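Local coordinates for monosaccharide ABC transporter substrate-binding protein, CUT2 family (Acidothermus cellulolyticus, PDB 4RU1) that binds myo-inositol in a pocket and probably delivers this or a related carbohydrate to an ABC transporter for uptake into the cell, at residues L44-K49 with E259-L264; G101-A106 with W265-N270. All coordinates share one frame; numbering follows the deposited sequence.

Interaction 1 (L44-K49 with E259-L264); sequences LAAAAK and EAVDSL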
loop_
_atom_site.group_PDB
_atom_site.type_symbol
_atom_site.label_atom_id
_atom_site.label_comp_id
_atom_site.label_asym_id
_atom_site.label_seq_id
_atom_site.Cartn_x
_atom_site.Cartn_y
_atom_site.Cartn_z
ATOM N N LEU A 44 -8.885 -5.779 -12.484
ATOM C CA LEU A 44 -9.881 -5.908 -13.574
ATOM C C LEU A 44 -9.206 -6.136 -14.899
ATOM O O LEU A 44 -9.787 -6.827 -15.753
ATOM C CB LEU A 44 -10.791 -4.646 -13.626
ATOM C CG LEU A 44 -11.762 -4.538 -12.430
ATOM C CD1 LEU A 44 -12.442 -3.181 -12.362
ATOM C CD2 LEU A 44 -12.798 -5.663 -12.511
ATOM N N ALA A 45 -7.967 -5.666 -15.054
ATOM C CA ALA A 45 -7.275 -5.879 -16.380
ATOM C C ALA A 45 -6.917 -7.368 -16.511
ATOM O O ALA A 45 -7.037 -7.984 -17.610
ATOM C CB ALA A 45 -6.029 -5.021 -16.484
ATOM N N ALA A 46 -6.511 -7.989 -15.382
ATOM C CA ALA A 46 -6.277 -9.434 -15.340
ATOM C C ALA A 46 -7.537 -10.242 -15.518
ATOM O O ALA A 46 -7.558 -11.267 -16.255
ATOM C CB ALA A 46 -5.608 -9.890 -14.062
ATOM N N ALA A 47 -8.580 -9.776 -14.872
ATOM C CA ALA A 47 -9.831 -10.516 -14.768
ATOM C C ALA A 47 -10.464 -10.558 -16.187
ATOM O O ALA A 47 -10.998 -11.619 -16.604
ATOM C CB ALA A 47 -10.766 -9.907 -13.647
ATOM N N ALA A 48 -10.386 -9.428 -16.912
ATOM C CA ALA A 48 -10.863 -9.320 -18.302
ATOM C C ALA A 48 -10.205 -10.383 -19.226
ATOM O O ALA A 48 -10.818 -10.902 -20.103
ATOM C CB ALA A 48 -10.633 -7.932 -18.818
ATOM N N LYS A 49 -8.944 -10.715 -18.974
ATOM C CA LYS A 49 -8.160 -11.621 -19.839
ATOM C C LYS A 49 -8.335 -13.054 -19.407
ATOM O O LYS A 49 -8.135 -13.973 -20.206
ATOM C CB LYS A 49 -6.656 -11.216 -19.819
ATOM C CG LYS A 49 -6.396 -9.824 -20.417
ATOM C CD LYS A 49 -4.954 -9.467 -20.731
ATOM C CE LYS A 49 -4.087 -9.692 -19.534
ATOM N NZ LYS A 49 -2.653 -9.330 -19.675
ATOM N N GLU A 259 -1.559 -9.138 -10.443
ATOM C CA GLU A 259 -1.000 -10.443 -10.159
ATOM C C GLU A 259 -1.806 -11.266 -9.159
ATOM O O GLU A 259 -1.808 -12.524 -9.216
ATOM C CB GLU A 259 0.420 -10.338 -9.649
ATOM C CG GLU A 259 1.453 -9.774 -10.674
ATOM C CD GLU A 259 1.541 -10.599 -11.993
ATOM O OE1 GLU A 259 1.298 -11.817 -11.882
ATOM O OE2 GLU A 259 1.902 -10.044 -13.035
ATOM N N ALA A 260 -2.463 -10.579 -8.223
ATOM C CA ALA A 260 -3.326 -11.291 -7.287
ATOM C C ALA A 260 -4.307 -12.132 -8.070
ATOM O O ALA A 260 -4.516 -13.285 -7.781
ATOM C CB ALA A 260 -4.091 -10.328 -6.383
ATOM N N VAL A 261 -4.863 -11.568 -9.126
ATOM C CA VAL A 261 -5.843 -12.257 -9.948
ATOM C C VAL A 261 -5.144 -13.278 -10.874
ATOM O O VAL A 261 -5.559 -14.453 -10.934
ATOM C CB VAL A 261 -6.749 -11.317 -10.721
ATOM C CG1 VAL A 261 -7.608 -12.091 -11.701
ATOM C CG2 VAL A 261 -7.569 -10.515 -9.748
ATOM N N ASP A 262 -4.171 -12.837 -11.659
ATOM C CA ASP A 262 -3.550 -13.690 -12.681
ATOM C C ASP A 262 -2.802 -14.878 -12.105
ATOM O O ASP A 262 -2.768 -15.954 -12.747
ATOM C CB ASP A 262 -2.661 -12.833 -13.592
ATOM C CG ASP A 262 -2.402 -13.482 -14.918
ATOM O OD1 ASP A 262 -3.375 -13.720 -15.667
ATOM O OD2 ASP A 262 -1.224 -13.691 -15.309
ATOM N N SER A 263 -2.211 -14.737 -10.931
ATOM C CA SER A 263 -1.562 -15.805 -10.241
ATOM C C SER A 263 -2.559 -16.871 -9.830
ATOM O O SER A 263 -2.228 -18.064 -9.865
ATOM C CB SER A 263 -0.691 -15.304 -9.096
ATOM O OG SER A 263 -1.470 -14.973 -7.935
ATOM N N LEU A 264 -3.740 -16.444 -9.373
ATOM C CA LEU A 264 -4.777 -17.448 -9.065
ATOM C C LEU A 264 -5.203 -18.192 -10.337
ATOM O O LEU A 264 -5.427 -19.430 -10.326
ATOM C CB LEU A 264 -5.991 -16.800 -8.378
ATOM C CG LEU A 264 -5.768 -16.466 -6.935
ATOM C CD1 LEU A 264 -6.835 -15.556 -6.313
ATOM C CD2 LEU A 264 -5.764 -17.757 -6.157
#
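A46 meets V261 where helices 35-49 and 253-270 lie side by side against one parallel sheet, as they do in the Rossmann-like lobes of periplasmic binding proteins. The two short segments run nearly parallel, 27° apart, and their axes approach to 8.0 Å. Such close spacing suits alanine on one helix, whose methyl lets the neighbouring backbone come near; the CA atoms of A46 and D262 are 5.7 Å apart.

The apolar contact is carried by three side chains. The CB of A46 sits against the branch of V261, 3.8 Å from its CG1. That methyl is turned anti to the valine's own backbone N (chi1 172°), which points it at helix 35-49, against A46 CB and the backbone N of A47, with the CB of A47 4.3 Å from V261 CG1. Beta-branched valine thus fills the seam with one methyl while needing no long chain. On the sheet side, L54 of strand 52-58 touches V261 and V52 touches A47.

The polar groups lie at the margin. D262 meets the methyl of A46 with its backbone N and CB, while its carboxylate makes no contact with segment 44-49; K49 NZ is 6.0 Å from D262 OD1, too far for a salt bridge. K49 instead hydrogen-bonds the hydroxyl of Y258, one helical turn before D262.

Within helix 253-270, S263 suits a buried place because its hydroxyl is satisfied by its own helix. E259 O accepts both S263 N and S263 OG, from opposite faces of the carbonyl plane, the hydroxyl bond measuring 2.8 Å from S263 OG to E259 O.

Interaction 2 (G101-A106 with W265-N270); sequences GIPVVA and WLYITN
The carbonyl oxygen of W265 is gripped twice by T269, one helical turn on, and the turn so closed carries Y267 and I268 against P103. T269 OG1 donates to W265 O over 2.7 Å, tilted 31° from the carbonyl plane, and T269 N reaches the same oxygen from the opposite face. The threonine hydroxyl folds back to this carbonyl, and it also lies over the centre of the W265 ring, 3.9 Å above its plane.

Across the contact everything is apolar. P103 lies just before strand 104-107, a central strand of the parallel sheet in this Rossmann-like lobe, and helix 253-270 packs along that sheet. The proline's CB is 4.0 Å from Y267 CD2 and approaches the ring obliquely, while P103 CG stands 4.3 Å from I268 CG1. Y267 directs its ring to the proline by placing CG anti to its backbone N (chi1 -174°). A rigid proline suits the entry to the strand, offering a compact hydrocarbon surface. L120 touches both P103 and Y267. Just upstream, G101 ends helix 87-99 in a Schellman motif; at its positive phi of 84° a CB would be jammed against the preceding carbonyl O.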
loop_
_atom_site.group_PDB
_atom_site.type_symbol
_atom_site.label_atom_id
_atom_site.label_comp_id
_atom_site.label_asym_id
_atom_site.label_seq_id
_atom_site.Cartn_x
_atom_site.Cartn_y
_atom_site.Cartn_z
ATOM N N GLY A 101 -10.383 -25.686 1.141
ATOM C CA GLY A 101 -9.969 -26.001 -0.234
ATOM C C GLY A 101 -9.933 -24.848 -1.228
ATOM O O GLY A 101 -9.883 -25.092 -2.448
ATOM N N ILE A 102 -10.119 -23.621 -0.742
ATOM C CA ILE A 102 -10.081 -22.464 -1.635
ATOM C C ILE A 102 -8.695 -21.890 -1.650
ATOM O O ILE A 102 -8.149 -21.647 -0.607
ATOM C CB ILE A 102 -11.092 -21.368 -1.209
ATOM C CG1 ILE A 102 -12.519 -21.973 -1.208
ATOM C CG2 ILE A 102 -10.947 -20.140 -2.070
ATOM C CD1 ILE A 102 -13.549 -21.103 -0.522
ATOM N N PRO A 103 -8.068 -21.760 -2.848
ATOM C CA PRO A 103 -6.712 -21.199 -2.886
ATOM C C PRO A 103 -6.712 -19.713 -2.549
ATOM O O PRO A 103 -7.622 -18.964 -3.008
ATOM C CB PRO A 103 -6.310 -21.401 -4.322
ATOM C CG PRO A 103 -7.537 -21.379 -5.099
ATOM C CD PRO A 103 -8.528 -22.100 -4.199
ATOM N N VAL A 104 -5.744 -19.305 -1.737
ATOM C CA VAL A 104 -5.626 -17.890 -1.391
ATOM C C VAL A 104 -4.255 -17.341 -1.758
ATOM O O VAL A 104 -3.210 -18.023 -1.665
ATOM C CB VAL A 104 -5.901 -17.628 0.086
ATOM C CG1 VAL A 104 -4.880 -18.375 0.882
ATOM C CG2 VAL A 104 -5.848 -16.152 0.390
ATOM N N VAL A 105 -4.311 -16.118 -2.236
ATOM C CA VAL A 105 -3.141 -15.284 -2.497
ATOM C C VAL A 105 -3.280 -14.052 -1.648
ATOM O O VAL A 105 -4.380 -13.519 -1.536
ATOM C CB VAL A 105 -2.954 -14.988 -3.974
ATOM C CG1 VAL A 105 -1.843 -13.952 -4.246
ATOM C CG2 VAL A 105 -2.598 -16.302 -4.698
ATOM N N ALA A 106 -2.171 -13.627 -1.015
ATOM C CA ALA A 106 -2.142 -12.412 -0.180
ATOM C C ALA A 106 -1.448 -11.303 -0.942
ATOM O O ALA A 106 -0.657 -11.571 -1.855
ATOM C CB ALA A 106 -1.559 -12.648 1.180
ATOM N N TRP A 265 -5.215 -17.488 -11.449
ATOM C CA TRP A 265 -5.592 -18.122 -12.726
ATOM C C TRP A 265 -4.500 -19.147 -13.094
ATOM O O TRP A 265 -4.834 -20.267 -13.475
ATOM C CB TRP A 265 -5.868 -17.103 -13.841
ATOM C CG TRP A 265 -6.025 -17.671 -15.235
ATOM C CD1 TRP A 265 -7.214 -17.946 -15.871
ATOM C CD2 TRP A 265 -4.973 -18.006 -16.148
ATOM N NE1 TRP A 265 -6.956 -18.416 -17.168
ATOM C CE2 TRP A 265 -5.588 -18.496 -17.329
ATOM C CE3 TRP A 265 -3.574 -17.961 -16.070
ATOM C CZ2 TRP A 265 -4.843 -18.908 -18.420
ATOM C CZ3 TRP A 265 -2.833 -18.378 -17.162
ATOM C CH2 TRP A 265 -3.473 -18.872 -18.305
ATOM N N LEU A 266 -3.222 -18.827 -12.968
ATOM C CA LEU A 266 -2.173 -19.794 -13.214
ATOM C C LEU A 266 -2.196 -21.013 -12.283
ATOM O O LEU A 266 -1.992 -22.181 -12.695
ATOM C CB LEU A 266 -0.792 -19.092 -13.049
ATOM C CG LEU A 266 -0.204 -18.278 -14.190
ATOM C CD1 LEU A 266 0.975 -17.423 -13.697
ATOM C CD2 LEU A 266 0.282 -19.246 -15.292
ATOM N N TYR A 267 -2.490 -20.794 -11.018
ATOM C CA TYR A 267 -2.594 -21.902 -10.072
ATOM C C TYR A 267 -3.758 -22.827 -10.432
ATOM O O TYR A 267 -3.621 -24.030 -10.374
ATOM C CB TYR A 267 -2.777 -21.404 -8.633
ATOM C CG TYR A 267 -2.753 -22.512 -7.636
ATOM C CD1 TYR A 267 -1.555 -23.092 -7.247
ATOM C CD2 TYR A 267 -3.910 -22.959 -7.054
ATOM C CE1 TYR A 267 -1.508 -24.122 -6.306
ATOM C CE2 TYR A 267 -3.874 -23.995 -6.100
ATOM C CZ TYR A 267 -2.671 -24.564 -5.738
ATOM O OH TYR A 267 -2.610 -25.595 -4.749
ATOM N N ILE A 268 -4.934 -22.239 -10.665
ATOM C CA ILE A 268 -6.145 -23.034 -10.859
ATOM C C ILE A 268 -6.039 -23.773 -12.190
ATOM O O ILE A 268 -6.399 -24.965 -12.277
ATOM C CB ILE A 268 -7.390 -22.126 -10.773
ATOM C CG1 ILE A 268 -7.646 -21.627 -9.367
ATOM C CG2 ILE A 268 -8.653 -22.836 -11.295
ATOM C CD1 ILE A 268 -8.526 -20.390 -9.348
ATOM N N THR A 269 -5.512 -23.147 -13.220
ATOM C CA THR A 269 -5.498 -23.794 -14.546
ATOM C C THR A 269 -4.313 -24.756 -14.752
ATOM O O THR A 269 -4.424 -25.675 -15.500
ATOM C CB THR A 269 -5.503 -22.753 -15.657
ATOM O OG1 THR A 269 -4.340 -21.957 -15.526
ATOM C CG2 THR A 269 -6.674 -21.855 -15.551
ATOM N N ASN A 270 -3.164 -24.469 -14.141
ATOM C CA ASN A 270 -1.932 -25.254 -14.398
ATOM C C ASN A 270 -1.130 -25.618 -13.155
ATOM O O ASN A 270 -0.036 -26.191 -13.269
ATOM C CB ASN A 270 -1.049 -24.583 -15.471
ATOM C CG ASN A 270 -0.160 -25.573 -16.217
ATOM O OD1 ASN A 270 -0.571 -26.625 -16.591
ATOM N ND2 ASN A 270 1.098 -25.249 -16.333
#

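How the interactions relate
Both contacts use helix 253-270, two successive parts of it, and join it to different elements of the same lobe: interaction 1 to helix 35-49, interaction 2 to the residue leading into strand 104-107. Interaction 1 is mostly buried, helix against helix, and relies on small alanines and a valine; interaction 2 lies at the surface, is smaller (97 against 157 Å²), and uses the bulkier proline, tyrosine and isoleucine to span a wider gap. Neither has a hydrogen bond between its segments. They meet directly where V105 CG2 packs 3.7 Å from S263 OG and 3.8 Å from L264 CD2, so the strand of one contact touches the helix of the other.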